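Local coordinates for protein synthesis inhibitor I (Hordeum vulgare, PDB 4FBC) that is a plant ribosome-inactivating protein, an inhibitor of protein synthesis, with a pocket that holds adenosine monophosphate in this structure, at residues R40-P54 and A270-K282. The protein carries 3 engineered substitutions. Numbering follows the deposited sequence.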
ATOM      1  N   ARG A  40      -3.143   0.801 -12.012  1.00 16.69           N
ATOM      2  CA  ARG A  40      -4.292   1.631 -12.367  1.00 16.08           C
ATOM      3  C   ARG A  40      -5.265   0.937 -13.315  1.00 15.93           C
ATOM      4  O   ARG A  40      -4.882   0.083 -14.121  1.00 14.05           O
ATOM      5  CB  ARG A  40      -3.814   2.941 -13.025  1.00 15.59           C
ATOM      6  CG  ARG A  40      -3.553   2.799 -14.522  1.00 19.41           C
ATOM      7  CD  ARG A  40      -2.653   3.873 -15.128  1.00 20.95           C
ATOM      8  NE  ARG A  40      -2.515   3.646 -16.570  1.00 26.99           N
ATOM      9  CZ  ARG A  40      -1.792   2.676 -17.139  1.00 27.03           C
ATOM     10  NH1 ARG A  40      -1.087   1.817 -16.404  1.00 31.73           N
ATOM     11  NH2 ARG A  40      -1.753   2.576 -18.466  1.00 31.38           N
ATOM     12  N   ASN A  41      -6.529   1.311 -13.206  1.00 12.15           N
ATOM     13  CA  ASN A  41      -7.501   1.015 -14.246  1.00 12.86           C
ATOM     14  C   ASN A  41      -7.392   2.105 -15.308  1.00 13.14           C
ATOM     15  O   ASN A  41      -7.825   3.238 -15.083  1.00 15.16           O
ATOM     16  CB  ASN A  41      -8.911   0.987 -13.646  1.00 14.69           C
ATOM     17  CG  ASN A  41      -9.981   0.646 -14.675  1.00 16.27           C
ATOM     18  OD1 ASN A  41      -9.709   0.585 -15.866  1.00 13.03           O
ATOM     19  ND2 ASN A  41     -11.202   0.416 -14.208  1.00 13.99           N
ATOM     20  N   PRO A  42      -6.849   1.764 -16.489  1.00 13.76           N
ATOM     21  CA  PRO A  42      -6.626   2.829 -17.478  1.00 14.77           C
ATOM     22  C   PRO A  42      -7.925   3.505 -17.933  1.00 14.17           C
ATOM     23  O   PRO A  42      -7.873   4.610 -18.477  1.00 15.34           O
ATOM     24  CB  PRO A  42      -5.956   2.094 -18.656  1.00 17.92           C
ATOM     25  CG  PRO A  42      -5.401   0.829 -18.072  1.00 18.22           C
ATOM     26  CD  PRO A  42      -6.362   0.455 -16.956  1.00 16.72           C
ATOM     27  N   ALA A  43      -9.070   2.858 -17.689  1.00 14.09           N
ATOM     28  CA  ALA A  43     -10.378   3.383 -18.075  1.00 13.25           C
ATOM     29  C   ALA A  43     -11.055   4.220 -16.992  1.00 14.03           C
ATOM     30  O   ALA A  43     -12.167   4.719 -17.193  1.00 15.81           O
ATOM     31  CB  ALA A  43     -11.315   2.229 -18.499  1.00 13.22           C
ATOM     32  N   HIS A  44     -10.404   4.367 -15.844  1.00 13.24           N
ATOM     33  CA  HIS A  44     -11.052   5.042 -14.722  1.00 12.41           C
ATOM     34  C   HIS A  44     -10.068   5.861 -13.890  1.00 12.34           C
ATOM     35  O   HIS A  44      -9.320   5.313 -13.067  1.00 12.86           O
ATOM     36  CB  HIS A  44     -11.760   4.006 -13.825  1.00 12.37           C
ATOM     37  CG  HIS A  44     -12.637   4.610 -12.771  1.00 14.18           C
ATOM     38  ND1 HIS A  44     -13.070   3.904 -11.668  1.00 13.54           N
ATOM     39  CD2 HIS A  44     -13.158   5.852 -12.655  1.00 15.02           C
ATOM     40  CE1 HIS A  44     -13.825   4.688 -10.918  1.00 17.19           C
ATOM     41  NE2 HIS A  44     -13.898   5.875 -11.494  1.00 15.18           N
ATOM     42  N   PHE A  45     -10.067   7.173 -14.116  1.00 14.29           N
ATOM     43  CA  PHE A  45      -9.326   8.101 -13.268  1.00 13.01           C
ATOM     44  C   PHE A  45     -10.323   9.002 -12.562  1.00 15.21           C
ATOM     45  O   PHE A  45     -11.458   9.143 -13.012  1.00 17.01           O
ATOM     46  CB  PHE A  45      -8.424   9.001 -14.124  1.00 11.28           C
ATOM     47  CG  PHE A  45      -7.226   8.316 -14.688  1.00 16.18           C
ATOM     48  CD1 PHE A  45      -7.345   7.468 -15.786  1.00 14.48           C
ATOM     49  CD2 PHE A  45      -5.964   8.575 -14.169  1.00 14.16           C
ATOM     50  CE1 PHE A  45      -6.213   6.850 -16.327  1.00 16.44           C
ATOM     51  CE2 PHE A  45      -4.831   7.958 -14.697  1.00 19.25           C
ATOM     52  CZ  PHE A  45      -4.962   7.092 -15.780  1.00 17.65           C
ATOM     53  N   SER A  46      -9.897   9.631 -11.464  1.00 13.78           N
ATOM     54  CA  SER A  46     -10.700  10.659 -10.795  1.00 13.72           C
ATOM     55  C   SER A  46      -9.800  11.852 -10.532  1.00 16.78           C
ATOM     56  O   SER A  46      -8.803  11.714  -9.825  1.00 14.67           O
ATOM     57  CB  SER A  46     -11.232  10.143  -9.451  1.00 16.56           C
ATOM     58  OG  SER A  46     -12.032  11.132  -8.809  1.00 19.67           O
ATOM     59  N   HIS A  47     -10.159  13.012 -11.092  1.00 13.95           N
ATOM     60  CA  HIS A  47      -9.348  14.235 -10.967  1.00 16.58           C
ATOM     61  C   HIS A  47      -7.892  13.959 -11.326  1.00 17.76           C
ATOM     62  O   HIS A  47      -6.957  14.417 -10.646  1.00 16.62           O
ATOM     63  CB  HIS A  47      -9.476  14.820  -9.556  1.00 18.28           C
ATOM     64  CG  HIS A  47     -10.886  15.162  -9.183  1.00 19.92           C
ATOM     65  ND1 HIS A  47     -11.320  16.461  -9.016  1.00 21.68           N
ATOM     66  CD2 HIS A  47     -11.966  14.373  -8.972  1.00 18.80           C
ATOM     67  CE1 HIS A  47     -12.606  16.455  -8.705  1.00 21.06           C
ATOM     68  NE2 HIS A  47     -13.021  15.203  -8.673  1.00 23.07           N
ATOM     69  N   ASN A  48      -7.718  13.196 -12.402  1.00 15.05           N
ATOM     70  CA  ASN A  48      -6.404  12.807 -12.916  1.00 15.03           C
ATOM     71  C   ASN A  48      -5.547  12.021 -11.918  1.00 14.33           C
ATOM     72  O   ASN A  48      -4.315  12.025 -11.999  1.00 12.46           O
ATOM     73  CB  ASN A  48      -5.637  14.021 -13.465  1.00 17.61           C
ATOM     74  CG  ASN A  48      -4.531  13.626 -14.433  1.00 21.17           C
ATOM     75  OD1 ASN A  48      -4.544  12.524 -14.993  1.00 17.27           O
ATOM     76  ND2 ASN A  48      -3.569  14.527 -14.641  1.00 15.71           N
ATOM     77  N   ARG A  49      -6.209  11.341 -10.984  1.00 13.07           N
ATOM     78  CA  ARG A  49      -5.533  10.388 -10.116  1.00 12.57           C
ATOM     79  C   ARG A  49      -6.027   9.004 -10.510  1.00 11.81           C
ATOM     80  O   ARG A  49      -7.208   8.836 -10.837  1.00 11.82           O
ATOM     81  CB  ARG A  49      -5.872  10.636  -8.642  1.00 11.35           C
ATOM     82  CG  ARG A  49      -5.443  11.995  -8.105  1.00 13.53           C
ATOM     83  CD  ARG A  49      -3.977  12.301  -8.423  1.00 12.07           C
ATOM     84  NE  ARG A  49      -3.078  11.234  -7.990  1.00 11.58           N
ATOM     85  CZ  ARG A  49      -1.879  11.007  -8.514  1.00 13.95           C
ATOM     86  NH1 ARG A  49      -1.429  11.787  -9.493  1.00 14.85           N
ATOM     87  NH2 ARG A  49      -1.128  10.006  -8.063  1.00 11.37           N
ATOM     88  N   PRO A  50      -5.134   8.005 -10.474  1.00 13.03           N
ATOM     89  CA  PRO A  50      -5.550   6.656 -10.880  1.00 13.32           C
ATOM     90  C   PRO A  50      -6.522   5.999  -9.883  1.00 11.33           C
ATOM     91  O   PRO A  50      -6.484   6.289  -8.681  1.00 13.46           O
ATOM     92  CB  PRO A  50      -4.227   5.886 -10.945  1.00 13.55           C
ATOM     93  CG  PRO A  50      -3.339   6.569  -9.939  1.00 11.83           C
ATOM     94  CD  PRO A  50      -3.738   8.043 -10.006  1.00 12.00           C
ATOM     95  N   VAL A  51      -7.405   5.140 -10.387  1.00 11.06           N
ATOM     96  CA  VAL A  51      -8.320   4.379  -9.524  1.00 13.23           C
ATOM     97  C   VAL A  51      -8.027   2.916  -9.783  1.00 13.06           C
ATOM     98  O   VAL A  51      -7.808   2.526 -10.923  1.00 15.01           O
ATOM     99  CB  VAL A  51      -9.803   4.659  -9.859  1.00 11.72           C
ATOM    100  CG1 VAL A  51     -10.732   3.901  -8.897  1.00 14.55           C
ATOM    101  CG2 VAL A  51     -10.096   6.163  -9.804  1.00 14.67           C
ATOM    102  N   LEU A  52      -7.990   2.119  -8.722  1.00 13.91           N
ATOM    103  CA  LEU A  52      -7.797   0.688  -8.854  1.00 13.05           C
ATOM    104  C   LEU A  52      -9.021   0.104  -9.542  1.00 12.23           C
ATOM    105  O   LEU A  52     -10.122   0.653  -9.429  1.00 14.01           O
ATOM    106  CB  LEU A  52      -7.634   0.058  -7.471  1.00 13.96           C
ATOM    107  CG  LEU A  52      -6.292   0.299  -6.781  1.00 13.26           C
ATOM    108  CD1 LEU A  52      -6.427   0.168  -5.268  1.00 14.68           C
ATOM    109  CD2 LEU A  52      -5.307  -0.719  -7.305  1.00 14.64           C
ATOM    110  N   PRO A  53      -8.834  -1.005 -10.265  1.00 13.90           N
ATOM    111  CA  PRO A  53     -10.024  -1.746 -10.703  1.00 13.78           C
ATOM    112  C   PRO A  53     -10.761  -2.295  -9.475  1.00 13.71           C
ATOM    113  O   PRO A  53     -10.142  -2.448  -8.408  1.00 17.53           O
ATOM    114  CB  PRO A  53      -9.433  -2.895 -11.524  1.00 16.64           C
ATOM    115  CG  PRO A  53      -8.064  -3.131 -10.926  1.00 15.09           C
ATOM    116  CD  PRO A  53      -7.580  -1.764 -10.444  1.00 13.17           C
ATOM    117  N   PRO A  54     -12.071  -2.586  -9.611  1.00 14.73           N
ATOM    118  CA  PRO A  54     -12.800  -3.234  -8.512  1.00 15.15           C
ATOM    119  C   PRO A  54     -12.181  -4.575  -8.154  1.00 16.22           C
ATOM    120  O   PRO A  54     -11.445  -5.158  -8.958  1.00 15.74           O
ATOM    121  CB  PRO A  54     -14.196  -3.479  -9.115  1.00 16.16           C
ATOM    122  CG  PRO A  54     -14.337  -2.434 -10.181  1.00 16.35           C
ATOM    123  CD  PRO A  54     -12.940  -2.275 -10.757  1.00 13.95           C
ATOM    124  N   ALA A 270     -19.199  -4.340 -11.774  1.00 16.19           N
ATOM    125  CA  ALA A 270     -19.202  -5.028 -13.064  1.00 15.33           C
ATOM    126  C   ALA A 270     -18.814  -4.112 -14.220  1.00 14.49           C
ATOM    127  O   ALA A 270     -18.027  -4.496 -15.089  1.00 14.87           O
ATOM    128  CB  ALA A 270     -20.556  -5.689 -13.334  1.00 17.96           C
ATOM    129  N   LYS A 271     -19.368  -2.907 -14.244  1.00 16.49           N
ATOM    130  CA  LYS A 271     -19.074  -1.996 -15.347  1.00 17.90           C
ATOM    131  C   LYS A 271     -17.620  -1.513 -15.318  1.00 14.36           C
ATOM    132  O   LYS A 271     -16.977  -1.428 -16.363  1.00 15.53           O
ATOM    133  CB  LYS A 271     -20.052  -0.816 -15.385  1.00 17.17           C
ATOM    134  CG  LYS A 271     -20.031  -0.056 -16.719  1.00 23.67           C
ATOM    135  CD  LYS A 271     -20.393  -1.002 -17.874  1.00 25.82           C
ATOM    136  CE  LYS A 271     -20.509  -0.293 -19.221  1.00 32.11           C
ATOM    137  NZ  LYS A 271     -21.147  -1.193 -20.254  1.00 27.39           N
ATOM    138  N   ALA A 272     -17.083  -1.219 -14.136  1.00 14.58           N
ATOM    139  CA  ALA A 272     -15.691  -0.771 -14.064  1.00 16.07           C
ATOM    140  C   ALA A 272     -14.730  -1.883 -14.465  1.00 16.39           C
ATOM    141  O   ALA A 272     -13.679  -1.619 -15.049  1.00 16.05           O
ATOM    142  CB  ALA A 272     -15.353  -0.243 -12.656  1.00 13.09           C
ATOM    143  N   LEU A 273     -15.086  -3.132 -14.162  1.00 13.91           N
ATOM    144  CA  LEU A 273     -14.231  -4.246 -14.546  1.00 16.21           C
ATOM    145  C   LEU A 273     -14.344  -4.457 -16.056  1.00 13.56           C
ATOM    146  O   LEU A 273     -13.364  -4.816 -16.716  1.00 15.30           O
ATOM    147  CB  LEU A 273     -14.597  -5.522 -13.771  1.00 17.92           C
ATOM    148  CG  LEU A 273     -14.069  -5.602 -12.329  1.00 13.42           C
ATOM    149  CD1 LEU A 273     -14.595  -6.849 -11.629  1.00 18.09           C
ATOM    150  CD2 LEU A 273     -12.559  -5.622 -12.356  1.00 15.63           C
ATOM    151  N   GLU A 274     -15.534  -4.226 -16.600  1.00 13.97           N
ATOM    152  CA  GLU A 274     -15.732  -4.315 -18.046  1.00 15.06           C
ATOM    153  C   GLU A 274     -14.848  -3.301 -18.764  1.00 14.85           C
ATOM    154  O   GLU A 274     -14.150  -3.645 -19.728  1.00 12.98           O
ATOM    155  CB  GLU A 274     -17.200  -4.093 -18.405  1.00 15.69           C
ATOM    156  CG  GLU A 274     -17.448  -3.920 -19.885  1.00 17.68           C
ATOM    157  CD  GLU A 274     -18.914  -3.755 -20.200  1.00 21.87           C
ATOM    158  OE1 GLU A 274     -19.260  -2.872 -21.020  1.00 21.46           O
ATOM    159  OE2 GLU A 274     -19.721  -4.512 -19.624  1.00 17.80           O
ATOM    160  N   LEU A 275     -14.849  -2.063 -18.277  1.00 14.95           N
ATOM    161  CA  LEU A 275     -13.989  -1.033 -18.869  1.00 15.81           C
ATOM    162  C   LEU A 275     -12.501  -1.348 -18.689  1.00 15.88           C
ATOM    163  O   LEU A 275     -11.707  -1.132 -19.606  1.00 15.47           O
ATOM    164  CB  LEU A 275     -14.328   0.353 -18.317  1.00 15.31           C
ATOM    165  CG  LEU A 275     -15.771   0.820 -18.523  1.00 15.49           C
ATOM    166  CD1 LEU A 275     -15.992   2.213 -17.958  1.00 22.47           C
ATOM    167  CD2 LEU A 275     -16.191   0.775 -19.988  1.00 19.64           C
ATOM    168  N   PHE A 276     -12.132  -1.861 -17.519  1.00 13.79           N
ATOM    169  CA  PHE A 276     -10.763  -2.293 -17.240  1.00 13.79           C
ATOM    170  C   PHE A 276     -10.322  -3.334 -18.261  1.00 18.35           C
ATOM    171  O   PHE A 276      -9.253  -3.216 -18.866  1.00 17.71           O
ATOM    172  CB  PHE A 276     -10.683  -2.855 -15.812  1.00 17.27           C
ATOM    173  CG  PHE A 276      -9.313  -3.301 -15.386  1.00 16.36           C
ATOM    174  CD1 PHE A 276      -8.237  -2.420 -15.391  1.00 17.22           C
ATOM    175  CD2 PHE A 276      -9.110  -4.595 -14.908  1.00 15.14           C
ATOM    176  CE1 PHE A 276      -6.986  -2.829 -14.965  1.00 18.20           C
ATOM    177  CE2 PHE A 276      -7.860  -5.011 -14.481  1.00 21.10           C
ATOM    178  CZ  PHE A 276      -6.792  -4.122 -14.505  1.00 18.63           C
ATOM    179  N   HIS A 277     -11.147  -4.352 -18.479  1.00 14.32           N
ATOM    180  CA  HIS A 277     -10.767  -5.387 -19.434  1.00 17.07           C
ATOM    181  C   HIS A 277     -10.672  -4.863 -20.865  1.00 16.59           C
ATOM    182  O   HIS A 277      -9.780  -5.263 -21.625  1.00 21.14           O
ATOM    183  CB  HIS A 277     -11.721  -6.582 -19.332  1.00 16.98           C
ATOM    184  CG  HIS A 277     -11.677  -7.253 -17.998  1.00 17.83           C
ATOM    185  ND1 HIS A 277     -12.790  -7.799 -17.397  1.00 18.30           N
ATOM    186  CD2 HIS A 277     -10.648  -7.449 -17.140  1.00 17.98           C
ATOM    187  CE1 HIS A 277     -12.451  -8.300 -16.222  1.00 21.75           C
ATOM    188  NE2 HIS A 277     -11.158  -8.098 -16.040  1.00 18.31           N
ATOM    189  N   ALA A 278     -11.576  -3.959 -21.220  1.00 14.88           N
ATOM    190  CA  ALA A 278     -11.641  -3.426 -22.577  1.00 16.40           C
ATOM    191  C   ALA A 278     -10.430  -2.546 -22.860  1.00 19.14           C
ATOM    192  O   ALA A 278     -10.071  -2.325 -24.014  1.00 16.38           O
ATOM    193  CB  ALA A 278     -12.919  -2.642 -22.770  1.00 16.40           C
ATOM    194  N   SER A 279      -9.806  -2.048 -21.802  1.00 18.64           N
ATOM    195  CA  SER A 279      -8.649  -1.171 -21.958  1.00 18.48           C
ATOM    196  C   SER A 279      -7.323  -1.934 -21.857  1.00 23.35           C
ATOM    197  O   SER A 279      -6.248  -1.331 -21.900  1.00 26.61           O
ATOM    198  CB  SER A 279      -8.707  -0.017 -20.954  1.00 18.29           C
ATOM    199  OG  SER A 279      -8.417  -0.460 -19.646  1.00 21.98           O
ATOM    200  N   GLY A 280      -7.393  -3.258 -21.729  1.00 22.16           N
ATOM    201  CA  GLY A 280      -6.197  -4.085 -21.711  1.00 24.59           C
ATOM    202  C   GLY A 280      -5.791  -4.523 -20.318  1.00 27.48           C
ATOM    203  O   GLY A 280      -4.748  -5.153 -20.120  1.00 24.04           O
ATOM    204  N   GLY A 281      -6.630  -4.202 -19.341  1.00 22.85           N
ATOM    205  CA  GLY A 281      -6.294  -4.468 -17.959  1.00 23.32           C
ATOM    206  C   GLY A 281      -6.315  -5.936 -17.587  1.00 22.59           C
ATOM    207  O   GLY A 281      -7.196  -6.683 -18.022  1.00 23.72           O
ATOM    208  N   LYS A 282      -5.342  -6.348 -16.780  1.00 24.78           N
ATOM    209  CA  LYS A 282      -5.243  -7.731 -16.330  1.00 28.70           C
ATOM    210  C   LYS A 282      -5.068  -7.797 -14.817  1.00 28.30           C
ATOM    211  O   LYS A 282      -5.607  -8.781 -14.207  1.00 24.31           O
ATOM    212  CB  LYS A 282      -4.072  -8.435 -17.018  1.00 32.21           C
ATOM    213  CG  LYS A 282      -4.165  -8.460 -18.534  1.00 36.46           C
ATOM    214  CD  LYS A 282      -5.482  -9.061 -18.996  1.00 37.00           C
ATOM    215  CE  LYS A 282      -5.797 -10.348 -18.252  1.00 46.79           C
ATOM    216  NZ  LYS A 282      -6.616 -11.277 -19.079  1.00 49.72           N
ATOM    217  OXT LYS A 282      -4.391  -6.861 -14.274  1.00 30.00           O
TER
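Phe276 packs against Pro53 where the C-terminal helix 269-278 of a ribosome-inactivating protein meets the residues flanking the short hairpin of strands 45-46 and 49-50. The Phe276 ring is sandwiched. Pro53 makes a CH-pi contact over one face, with CB 3.8 Å from the ring centroid and almost over the ring centre. Gly281 CA lies against the opposite face, toward the rim. After the helix, Gly280 with positive phi forms a Schellman motif. Phe276 CG is anti to the backbone N (chi1 -178°), which points the ring out from the helix, between Pro53 and Gly281. The ring edge meets Asn41 OD1, Arg40 O and Pro42 CD. Nearer the start of the helix, Pro54 CG packs tightly on Ala272 CB at 3.5 Å. Pro54 CD touches Leu273 CD2 at 3.7 Å. Phe260 adds to this apolar patch by touching both Pro54 and Ala272. Ala43 CB rests on Leu275 CB at 3.6 Å. The Asn41 amide stands steeply to the Phe276 ring, with planes 76° apart. Its OD1 closes an Asx turn by accepting from Ala43 N. Asn41 ND2 also gives a weak, bent hydrogen bond to Ala272 O, 3.3 Å long with an angle of 137° at the hydrogen.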